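Local coordinates for Lactamase_B domain-containing protein (Pontibacter korlensis, PDB 6XFR) that probably hydrolyses beta-lactam antibiotics to substituted beta-amino acids, using zinc ions, as a class B1 metallo-beta-lactamase, at residues B[35-38]-B[43-46]; B[45-50]-B[130-135]; B[75-78]-B[82-85]; B[145-150]-B[154-159]. All coordinates share one frame; numbering follows the deposited sequence.

Contact 1: residues B[35-38]-B[43-46]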
loop_
_atom_site.group_PDB
_atom_site.type_symbol
_atom_site.label_atom_id
_atom_site.label_comp_id
_atom_site.label_asym_id
_atom_site.label_seq_id
_atom_site.Cartn_x
_atom_site.Cartn_y
_atom_site.Cartn_z
ATOM N N GLY B 35 -3.535 5.512 10.815
ATOM C CA GLY B 35 -4.001 6.863 10.580
ATOM C C GLY B 35 -3.186 7.481 9.455
ATOM O O GLY B 35 -2.293 6.844 8.895
ATOM N N LEU B 36 -3.492 8.741 9.155
ATOM C CA LEU B 36 -2.739 9.513 8.170
ATOM C C LEU B 36 -2.029 10.682 8.833
ATOM O O LEU B 36 -2.510 11.261 9.819
ATOM C CB LEU B 36 -3.632 10.089 7.081
ATOM C CG LEU B 36 -4.254 9.184 6.041
ATOM C CD1 LEU B 36 -4.885 10.056 4.934
ATOM C CD2 LEU B 36 -3.191 8.263 5.492
ATOM N N ILE B 37 -0.881 11.029 8.259
ATOM C CA ILE B 37 -0.248 12.330 8.451
ATOM C C ILE B 37 -0.175 12.975 7.082
ATOM O O ILE B 37 0.158 12.306 6.101
ATOM C CB ILE B 37 1.158 12.221 9.065
ATOM C CG1 ILE B 37 1.227 11.082 10.078
ATOM C CG2 ILE B 37 1.586 13.569 9.643
ATOM C CD1 ILE B 37 2.606 10.820 10.572
ATOM N N VAL B 38 -0.566 14.237 7.003
ATOM C CA VAL B 38 -0.458 15.027 5.784
ATOM C C VAL B 38 0.381 16.267 6.053
ATOM O O VAL B 38 0.096 17.040 6.979
ATOM C CB VAL B 38 -1.842 15.362 5.212
ATOM C CG1 VAL B 38 -1.685 16.108 3.898
ATOM C CG2 VAL B 38 -2.561 14.047 4.961
ATOM N N GLY B 43 2.049 23.479 8.022
ATOM C CA GLY B 43 1.864 22.608 9.161
ATOM C C GLY B 43 1.330 21.257 8.732
ATOM O O GLY B 43 0.966 21.029 7.577
ATOM N N ALA B 44 1.269 20.359 9.712
ATOM C CA ALA B 44 0.865 18.983 9.472
ATOM C C ALA B 44 -0.548 18.742 9.977
ATOM O O ALA B 44 -0.998 19.344 10.956
ATOM C CB ALA B 44 1.841 17.991 10.119
ATOM N N VAL B 45 -1.256 17.878 9.273
ATOM C CA VAL B 45 -2.583 17.454 9.680
ATOM C C VAL B 45 -2.524 16.007 10.114
ATOM O O VAL B 45 -1.848 15.181 9.491
ATOM C CB VAL B 45 -3.628 17.647 8.580
ATOM C CG1 VAL B 45 -4.906 16.925 8.962
ATOM C CG2 VAL B 45 -3.847 19.106 8.409
ATOM N N LEU B 46 -3.226 15.724 11.198
ATOM C CA LEU B 46 -3.276 14.422 11.834
ATOM C C LEU B 46 -4.674 13.870 11.621
ATOM O O LEU B 46 -5.658 14.518 11.978
ATOM C CB LEU B 46 -2.970 14.559 13.320
ATOM C CG LEU B 46 -2.291 13.393 13.971
ATOM C CD1 LEU B 46 -1.222 12.904 13.016
ATOM C CD2 LEU B 46 -1.716 13.906 15.248
#
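Ile-37 and Leu-46 stand beside each other on one face of an antiparallel hairpin, while Val-38 and Val-45 stand side by side on the other. The first pair is non-hydrogen-bonded, and Leu-46 leans its CD1 across the gap to lie 4.2 Å from Ile-37 CG1. A chi1 of -36° puts CG2 of Ile-37 anti to the backbone N, on the side where the small Ala-44 fits, its CB 4.5 Å from Ile-37 CG2. On the other face Val-38 CB and Val-45 CB lie 4.4 Å apart. Their backbones make both bonds of a hydrogen-bonded pair: Val-38 N to Val-45 O at 3.0 Å and Val-45 N to Val-38 O at 2.8 Å, each N-H...O angle 169°. Beta-branched residues suit this extended backbone. The Ile-37 side packs against helix 53-67, on Leu-59, Trp-62 and Ile-63, whereas the valine side meets Gln-130 and Leu-132 of the second sheet. The chemistry is thus divided: the amides of Val-38 and Val-45 satisfy each other within the sheet, and the side chains presented to either face are hydrocarbon, suited to a helix layer on one side and a sheet on the other.

Contact 2: residues B[45-50]-B[130-135]. With ZN (zinc ion), chain T.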
loop_
_atom_site.group_PDB
_atom_site.type_symbol
_atom_site.label_atom_id
_atom_site.label_comp_id
_atom_site.label_asym_id
_atom_site.label_seq_id
_atom_site.Cartn_x
_atom_site.Cartn_y
_atom_site.Cartn_z
ATOM N N VAL B 45 -1.256 17.878 9.273
ATOM C CA VAL B 45 -2.583 17.454 9.680
ATOM C C VAL B 45 -2.524 16.007 10.114
ATOM O O VAL B 45 -1.848 15.181 9.491
ATOM C CB VAL B 45 -3.628 17.647 8.580
ATOM C CG1 VAL B 45 -4.906 16.925 8.962
ATOM C CG2 VAL B 45 -3.847 19.106 8.409
ATOM N N LEU B 46 -3.226 15.724 11.198
ATOM C CA LEU B 46 -3.276 14.422 11.834
ATOM C C LEU B 46 -4.674 13.870 11.621
ATOM O O LEU B 46 -5.658 14.518 11.978
ATOM C CB LEU B 46 -2.970 14.559 13.320
ATOM C CG LEU B 46 -2.291 13.393 13.971
ATOM C CD1 LEU B 46 -1.222 12.904 13.016
ATOM C CD2 LEU B 46 -1.716 13.906 15.248
ATOM N N ILE B 47 -4.771 12.750 10.936
ATOM C CA ILE B 47 -6.032 12.034 10.808
ATOM C C ILE B 47 -5.895 10.787 11.667
ATOM O O ILE B 47 -5.174 9.847 11.300
ATOM C CB ILE B 47 -6.381 11.706 9.349
ATOM C CG1 ILE B 47 -6.339 12.977 8.499
ATOM C CG2 ILE B 47 -7.764 11.056 9.269
ATOM C CD1 ILE B 47 -7.236 14.031 8.976
ATOM N N ASP B 48 -6.608 10.790 12.801
ATOM C CA ASP B 48 -6.487 9.791 13.856
ATOM C C ASP B 48 -5.278 10.035 14.748
ATOM O O ASP B 48 -4.223 10.490 14.286
ATOM C CB ASP B 48 -6.399 8.376 13.296
ATOM C CG ASP B 48 -7.744 7.832 12.918
ATOM O OD1 ASP B 48 -7.787 6.698 12.393
ATOM O OD2 ASP B 48 -8.755 8.552 13.133
ATOM N N THR B 49 -5.446 9.748 16.035
ATOM C CA THR B 49 -4.354 9.712 16.981
ATOM C C THR B 49 -3.747 8.319 16.946
ATOM O O THR B 49 -4.281 7.404 16.325
ATOM C CB THR B 49 -4.871 10.049 18.381
ATOM O OG1 THR B 49 -5.881 9.086 18.740
ATOM C CG2 THR B 49 -5.466 11.453 18.425
ATOM N N GLY B 50 -2.655 8.127 17.659
ATOM C CA GLY B 50 -2.185 6.783 17.885
ATOM C C GLY B 50 -3.224 5.976 18.644
ATOM O O GLY B 50 -4.246 6.458 19.119
ATOM N N GLN B 130 -3.175 22.311 0.881
ATOM C CA GLN B 130 -3.707 20.966 0.896
ATOM C C GLN B 130 -5.190 21.023 1.245
ATOM O O GLN B 130 -5.560 21.623 2.258
ATOM C CB GLN B 130 -2.950 20.131 1.919
ATOM C CG GLN B 130 -3.508 18.730 2.063
ATOM C CD GLN B 130 -3.081 17.805 0.941
ATOM O OE1 GLN B 130 -1.901 17.676 0.631
ATOM N NE2 GLN B 130 -4.037 17.150 0.340
ATOM N N GLN B 131 -6.037 20.405 0.428
ATOM C CA GLN B 131 -7.454 20.393 0.726
ATOM C C GLN B 131 -7.907 19.024 1.209
ATOM O O GLN B 131 -7.419 17.999 0.758
ATOM C CB GLN B 131 -8.291 20.898 -0.456
ATOM C CG GLN B 131 -8.147 20.273 -1.783
ATOM C CD GLN B 131 -9.299 20.699 -2.714
ATOM O OE1 GLN B 131 -10.208 21.450 -2.287
ATOM N NE2 GLN B 131 -9.296 20.180 -3.971
ATOM N N LEU B 132 -8.790 19.027 2.186
ATOM C CA LEU B 132 -9.311 17.835 2.830
ATOM C C LEU B 132 -10.823 17.950 2.898
ATOM O O LEU B 132 -11.370 19.038 3.115
ATOM C CB LEU B 132 -8.746 17.670 4.249
ATOM C CG LEU B 132 -7.230 17.561 4.483
ATOM C CD1 LEU B 132 -6.558 18.940 4.572
ATOM C CD2 LEU B 132 -6.910 16.717 5.726
ATOM N N GLU B 133 -11.487 16.822 2.731
ATOM C CA GLU B 133 -12.930 16.718 2.850
ATOM C C GLU B 133 -13.219 15.736 3.960
ATOM O O GLU B 133 -12.529 14.723 4.090
ATOM C CB GLU B 133 -13.553 16.246 1.552
ATOM C CG GLU B 133 -13.242 17.201 0.416
ATOM C CD GLU B 133 -13.739 16.729 -0.951
ATOM O OE1 GLU B 133 -14.227 15.578 -1.061
ATOM O OE2 GLU B 133 -13.651 17.529 -1.915
ATOM N N VAL B 134 -14.163 16.065 4.820
ATOM C CA VAL B 134 -14.606 15.114 5.820
ATOM C C VAL B 134 -16.059 14.801 5.517
ATOM O O VAL B 134 -16.814 15.684 5.109
ATOM C CB VAL B 134 -14.367 15.640 7.246
ATOM C CG1 VAL B 134 -14.522 14.510 8.268
ATOM C CG2 VAL B 134 -12.963 16.160 7.322
ATOM N N TYR B 135 -16.433 13.533 5.608
ATOM C CA TYR B 135 -17.758 13.152 5.131
ATOM C C TYR B 135 -18.358 12.054 5.998
ATOM O O TYR B 135 -17.640 11.183 6.508
ATOM C CB TYR B 135 -17.714 12.694 3.671
ATOM C CG TYR B 135 -19.036 12.152 3.138
ATOM C CD1 TYR B 135 -20.102 12.992 2.867
ATOM C CD2 TYR B 135 -19.203 10.809 2.907
ATOM C CE1 TYR B 135 -21.294 12.507 2.370
ATOM C CE2 TYR B 135 -20.375 10.318 2.411
ATOM C CZ TYR B 135 -21.425 11.167 2.138
ATOM O OH TYR B 135 -22.606 10.634 1.638
HETATM ZN ZN ZN T . -6.908 16.745 -1.401
#
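Thr-49 OG1, two residues beyond the Ile-47 that packs on Leu-132, is held by several groups. It donates to Gly-50 O at 3.1 Å, lying in the carbonyl plane on a lone pair, and it receives the backbone N-H of Gly-86; Lys-83 O is a weak competing acceptor. A small hydroxyl on a beta-branched residue thereby ties down the chain where it leaves strand 43-47.

Between the two segments themselves the contact is entirely apolar. Val-45 and Leu-132 reach toward each other tip to tip, CG1 of the valine 3.8 Å from CD2 of the leucine. The same Leu-132 CD2 lies 4.2 Å from Ile-47 CD1, so one branch of Leu-132 serves two alternating residues of the facing strand. A chi1 of -59°, with CG anti to the carbonyl carbon, sends that branch to both of them. No hydrogen bond links the strands, whose nearest CA atoms, Val-45 and Gln-130, are 9.5 Å apart: this is the face-to-face spacing of two sheets, the core of the alpha-beta/beta-alpha sandwich of metallo-beta-lactamases. Leu-132 also touches Phe-125 and Leu-150 within its own sheet, and Val-45 rests on Ile-127. Along strand 130-135, Gln-131 turns its side chain from this core, while its carbonyl O binds a zinc ion at 2.5 Å, a site shared with Pro-151 and Gln-152 and separate from the two active-site zincs.

Contact 3: residues B[75-78]-B[82-85]. With ZN (zinc ion), chain N; ZN (zinc ion), chain O; SO4 (sulfate ion), chain X.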
loop_
_atom_site.group_PDB
_atom_site.type_symbol
_atom_site.label_atom_id
_atom_site.label_comp_id
_atom_site.label_asym_id
_atom_site.label_seq_id
_atom_site.Cartn_x
_atom_site.Cartn_y
_atom_site.Cartn_z
ATOM N N VAL B 75 -7.845 15.114 13.569
ATOM C CA VAL B 75 -9.243 14.867 13.238
ATOM C C VAL B 75 -9.499 13.390 13.482
ATOM O O VAL B 75 -9.195 12.573 12.597
ATOM C CB VAL B 75 -9.553 15.240 11.779
ATOM C CG1 VAL B 75 -11.018 14.888 11.425
ATOM C CG2 VAL B 75 -9.204 16.692 11.483
ATOM N N PRO B 76 -10.022 12.997 14.649
ATOM C CA PRO B 76 -10.419 11.598 14.844
ATOM C C PRO B 76 -11.614 11.280 13.981
ATOM O O PRO B 76 -12.416 12.159 13.663
ATOM C CB PRO B 76 -10.768 11.515 16.332
ATOM C CG PRO B 76 -10.014 12.645 16.947
ATOM C CD PRO B 76 -10.028 13.748 15.911
ATOM N N THR B 77 -11.684 10.024 13.538
ATOM C CA THR B 77 -12.757 9.582 12.655
ATOM C C THR B 77 -13.927 8.914 13.383
ATOM O O THR B 77 -14.951 8.639 12.750
ATOM C CB THR B 77 -12.197 8.640 11.592
ATOM O OG1 THR B 77 -11.710 7.437 12.209
ATOM C CG2 THR B 77 -11.093 9.334 10.803
ATOM N N HIS B 78 -13.790 8.607 14.666
ATOM C CA HIS B 78 -14.916 8.203 15.500
ATOM C C HIS B 78 -14.384 8.062 16.923
ATOM O O HIS B 78 -13.215 8.361 17.193
ATOM C CB HIS B 78 -15.615 6.962 14.930
ATOM C CG HIS B 78 -14.855 5.686 15.078
ATOM N ND1 HIS B 78 -13.614 5.487 14.521
ATOM C CD2 HIS B 78 -15.195 4.519 15.672
ATOM C CE1 HIS B 78 -13.207 4.262 14.799
ATOM N NE2 HIS B 78 -14.150 3.653 15.488
ATOM N N ASP B 82 -8.868 3.381 19.404
ATOM C CA ASP B 82 -7.894 3.162 18.327
ATOM C C ASP B 82 -7.806 4.344 17.370
ATOM O O ASP B 82 -6.748 4.549 16.778
ATOM C CB ASP B 82 -8.187 1.850 17.561
ATOM C CG ASP B 82 -9.454 1.902 16.687
ATOM O OD1 ASP B 82 -10.434 2.584 17.034
ATOM O OD2 ASP B 82 -9.506 1.206 15.655
ATOM N N LYS B 83 -8.853 5.159 17.245
ATOM C CA LYS B 83 -8.776 6.369 16.432
ATOM C C LYS B 83 -8.737 7.659 17.243
ATOM O O LYS B 83 -8.473 8.721 16.663
ATOM C CB LYS B 83 -9.959 6.445 15.443
ATOM C CG LYS B 83 -10.231 5.129 14.651
ATOM C CD LYS B 83 -9.305 4.893 13.449
ATOM C CE LYS B 83 -8.034 4.150 13.891
ATOM N NZ LYS B 83 -6.990 3.866 12.863
ATOM N N LEU B 84 -8.942 7.606 18.567
ATOM C CA LEU B 84 -9.051 8.841 19.347
ATOM C C LEU B 84 -8.429 8.774 20.741
ATOM O O LEU B 84 -8.362 9.813 21.406
ATOM C CB LEU B 84 -10.539 9.217 19.474
ATOM C CG LEU B 84 -11.033 10.175 20.540
ATOM C CD1 LEU B 84 -10.905 11.617 20.058
ATOM C CD2 LEU B 84 -12.460 9.820 20.866
ATOM N N GLY B 85 -7.915 7.616 21.179
ATOM C CA GLY B 85 -7.367 7.440 22.506
ATOM C C GLY B 85 -6.070 8.182 22.781
ATOM O O GLY B 85 -5.546 8.100 23.897
HETATM ZN ZN ZN N . -13.868 1.622 16.237
HETATM ZN ZN ZN O . -11.034 -0.159 14.743
HETATM S S SO4 X . -11.156 -0.573 19.521
HETATM O O1 SO4 X . -11.422 -0.127 18.149
HETATM O O2 SO4 X . -10.637 -1.950 19.445
HETATM O O3 SO4 X . -12.397 -0.523 20.289
HETATM O O4 SO4 X . -10.210 0.305 20.214
HETATM O O HOH W 1 -12.222 -2.081 14.263
#
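The HxHxD zinc-binding motif of the metallo-beta-lactamase superfamily joins these segments, His-78 opening it and Asp-82 closing it at the start of a short helix. His-78 NE2 binds one zinc ion at 2.2 Å, a site completed by His-80 and His-141. Asp-82 OD2 binds the second at 2.2 Å, together with Cys-160, His-202 and a water. The two ligands stand crosswise, imidazole and carboxylate planes 88° apart, with Asp-82 OD1 4.2 Å from His-78 NE2; here the two side chains bind different zincs. A chi1 of 71° carries the Asp-82 carboxylate between its backbone N and carbonyl carbon, toward the second zinc. A sulfate, probably from the crystallisation liquor, lies by the aspartate, weakly held by Asp-82 N.

Away from the metals, Leu-84 lays CB 3.6 Å from His-78 O, and its CD1 meets the ring of Pro-76, a rigid residue suited to the turn out of strand 71-75. Thr-77 OG1 sits at the edge of the imidazole, in its plane, and 3.7 Å from Lys-83 CD. The lysine stem crosses that hydroxyl and bends away, so that NZ forms a salt bridge with Asp-48 and hydrogen bonds with Ser-33 and Ser-201. Taken together, a buried ammonium satisfied by three partners, and the packing of Leu-84 on Pro-76 in the turn after strand 71-75, probably help to fix the backbone from which both zinc ligands project.

Contact 4: residues B[145-150]-B[154-159]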
loop_
_atom_site.group_PDB
_atom_site.type_symbol
_atom_site.label_atom_id
_atom_site.label_comp_id
_atom_site.label_asym_id
_atom_site.label_seq_id
_atom_site.Cartn_x
_atom_site.Cartn_y
_atom_site.Cartn_z
ATOM N N ASN B 145 -19.003 7.085 12.495
ATOM C CA ASN B 145 -17.765 7.009 11.719
ATOM C C ASN B 145 -17.776 7.969 10.526
ATOM O O ASN B 145 -18.743 8.013 9.760
ATOM C CB ASN B 145 -17.517 5.581 11.210
ATOM C CG ASN B 145 -18.754 4.903 10.644
ATOM O OD1 ASN B 145 -19.346 4.060 11.295
ATOM N ND2 ASN B 145 -19.177 5.312 9.464
ATOM N N VAL B 146 -16.681 8.717 10.338
ATOM C CA VAL B 146 -16.537 9.588 9.168
ATOM C C VAL B 146 -15.326 9.161 8.350
ATOM O O VAL B 146 -14.370 8.572 8.857
ATOM C CB VAL B 146 -16.418 11.095 9.510
ATOM C CG1 VAL B 146 -17.749 11.659 9.860
ATOM C CG2 VAL B 146 -15.386 11.359 10.598
ATOM N N VAL B 147 -15.358 9.511 7.070
ATOM C CA VAL B 147 -14.203 9.303 6.213
ATOM C C VAL B 147 -13.594 10.667 5.880
ATOM O O VAL B 147 -14.174 11.725 6.144
ATOM C CB VAL B 147 -14.544 8.493 4.935
ATOM C CG1 VAL B 147 -15.251 7.203 5.263
ATOM C CG2 VAL B 147 -15.342 9.311 3.909
ATOM N N VAL B 148 -12.367 10.627 5.361
ATOM C CA VAL B 148 -11.593 11.800 4.958
ATOM C C VAL B 148 -11.073 11.534 3.558
ATOM O O VAL B 148 -10.506 10.469 3.303
ATOM C CB VAL B 148 -10.411 12.086 5.910
ATOM C CG1 VAL B 148 -9.634 13.284 5.451
ATOM C CG2 VAL B 148 -10.901 12.260 7.329
ATOM N N TYR B 149 -11.279 12.476 2.653
ATOM C CA TYR B 149 -10.849 12.331 1.279
ATOM C C TYR B 149 -9.883 13.455 0.981
ATOM O O TYR B 149 -10.096 14.594 1.417
ATOM C CB TYR B 149 -12.015 12.354 0.286
ATOM C CG TYR B 149 -11.633 11.968 -1.159
ATOM C CD1 TYR B 149 -11.036 10.713 -1.454
ATOM C CD2 TYR B 149 -11.884 12.851 -2.234
ATOM C CE1 TYR B 149 -10.705 10.353 -2.756
ATOM C CE2 TYR B 149 -11.562 12.487 -3.549
ATOM C CZ TYR B 149 -10.969 11.237 -3.787
ATOM O OH TYR B 149 -10.643 10.897 -5.059
ATOM N N LEU B 150 -8.763 13.097 0.338
ATOM C CA LEU B 150 -7.864 14.053 -0.287
ATOM C C LEU B 150 -8.186 14.044 -1.780
ATOM O O LEU B 150 -7.807 13.087 -2.481
ATOM C CB LEU B 150 -6.397 13.673 -0.037
ATOM C CG LEU B 150 -5.972 13.171 1.357
ATOM C CD1 LEU B 150 -4.467 13.120 1.557
ATOM C CD2 LEU B 150 -6.577 14.044 2.431
ATOM N N LYS B 154 -6.284 11.944 -4.499
ATOM C CA LYS B 154 -7.336 10.924 -4.634
ATOM C C LYS B 154 -7.124 9.748 -3.674
ATOM O O LYS B 154 -7.183 8.574 -4.050
ATOM C CB LYS B 154 -7.449 10.446 -6.084
ATOM C CG LYS B 154 -7.569 11.582 -7.084
ATOM C CD LYS B 154 -8.667 11.313 -8.086
ATOM C CE LYS B 154 -8.949 12.536 -8.905
ATOM N NZ LYS B 154 -8.250 12.388 -10.216
ATOM N N ILE B 155 -6.938 10.082 -2.405
ATOM C CA ILE B 155 -6.723 9.124 -1.334
ATOM C C ILE B 155 -7.930 9.173 -0.399
ATOM O O ILE B 155 -8.276 10.242 0.123
ATOM C CB ILE B 155 -5.434 9.452 -0.567
ATOM C CG1 ILE B 155 -4.205 9.267 -1.463
ATOM C CG2 ILE B 155 -5.337 8.595 0.706
ATOM C CD1 ILE B 155 -2.857 9.303 -0.715
ATOM N N LEU B 156 -8.556 8.022 -0.171
ATOM C CA LEU B 156 -9.717 7.938 0.706
ATOM C C LEU B 156 -9.357 7.139 1.954
ATOM O O LEU B 156 -9.007 5.959 1.863
ATOM C CB LEU B 156 -10.898 7.295 -0.008
ATOM C CG LEU B 156 -12.027 6.960 0.959
ATOM C CD1 LEU B 156 -12.724 8.230 1.422
ATOM C CD2 LEU B 156 -13.020 5.946 0.314
ATOM N N PHE B 157 -9.419 7.786 3.105
ATOM C CA PHE B 157 -9.235 7.134 4.402
ATOM C C PHE B 157 -10.597 6.754 4.977
ATOM O O PHE B 157 -11.431 7.636 5.234
ATOM C CB PHE B 157 -8.514 8.041 5.387
ATOM C CG PHE B 157 -8.321 7.416 6.706
ATOM C CD1 PHE B 157 -7.333 6.450 6.884
ATOM C CD2 PHE B 157 -9.113 7.770 7.773
ATOM C CE1 PHE B 157 -7.133 5.836 8.113
ATOM C CE2 PHE B 157 -8.920 7.158 9.012
ATOM C CZ PHE B 157 -7.912 6.188 9.175
ATOM N N GLY B 158 -10.832 5.449 5.115
ATOM C CA GLY B 158 -12.093 4.886 5.556
ATOM C C GLY B 158 -12.138 4.367 6.975
ATOM O O GLY B 158 -13.175 3.845 7.382
ATOM N N GLY B 159 -11.036 4.408 7.715
ATOM C CA GLY B 159 -11.031 3.980 9.105
ATOM C C GLY B 159 -11.602 2.592 9.276
ATOM O O GLY B 159 -11.489 1.740 8.382
#
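Val-148 and Phe-157 form a hydrogen-bonded pair in the antiparallel hairpin of strands 147-150 and 155-159: Phe-157 N reaches Val-148 O at 2.9 Å, and Val-148 N reaches Phe-157 O at 3.1 Å. Leu-150 and Ile-155 repeat the pattern, Leu-150 N to Ile-155 O being nearly straight at 174°. Beside them Lys-154 also faces Leu-150, making a G1 beta bulge in which Lys-154 takes the positive phi of 51°.

The non-hydrogen-bonded pair is Tyr-149 with Leu-156. With CG anti to the backbone N (chi1 -170°), the tyrosine ring extends over the neighbouring strand, meeting Leu-156 CB at its edge, Tyr-149 CD1 to Leu-156 CB 3.7 Å. It then runs alongside Lys-154, both pointing the same way, Tyr-149 OH 3.4 Å from Lys-154 CB. The ring suits the place because its carbon edge packs on Leu-156; in this crystal the OH hydrogen-bonds a buffer molecule. Further along, Leu-156 CD1 crosses to Val-147 CG2 at 3.8 Å.

Outward from this shell, backbone hydrogen bonds join Tyr-149 to Glu-133, Val-147 to Tyr-135 and Leu-156 to Val-197, placing the hairpin at the middle of its sheet. Val-148 and Phe-157 both press on Ile-47 of the opposing sheet. Where the strand runs out, Gly-159 N lies 3.7 Å above the centre of one face of the Phe-157 ring.

How the contacts relate
Two mixed sheets packed face to face organise all four contacts. Contact 1 lies in the first sheet and shares strand 43-47 with contact 2, about 6 Å away between centres, which spans to strand 130-135 of the second. Strands 130-135 and 147-150 are neighbours there, so contact 4 follows some 8 Å on. Contact 3 falls, along the chain, between the two halves of contact 2, about 10 Å from its centre; it is about 13 Å from contacts 1 and 4. The Asp-48 to Lys-83 salt bridge ties it to contact 2, and Thr-77 O to Val-146 N to contact 4. Strand 71-75 leads to His-78, His-80 and Asp-82, and strands 155-159 and 197-200 to Cys-160 and His-202.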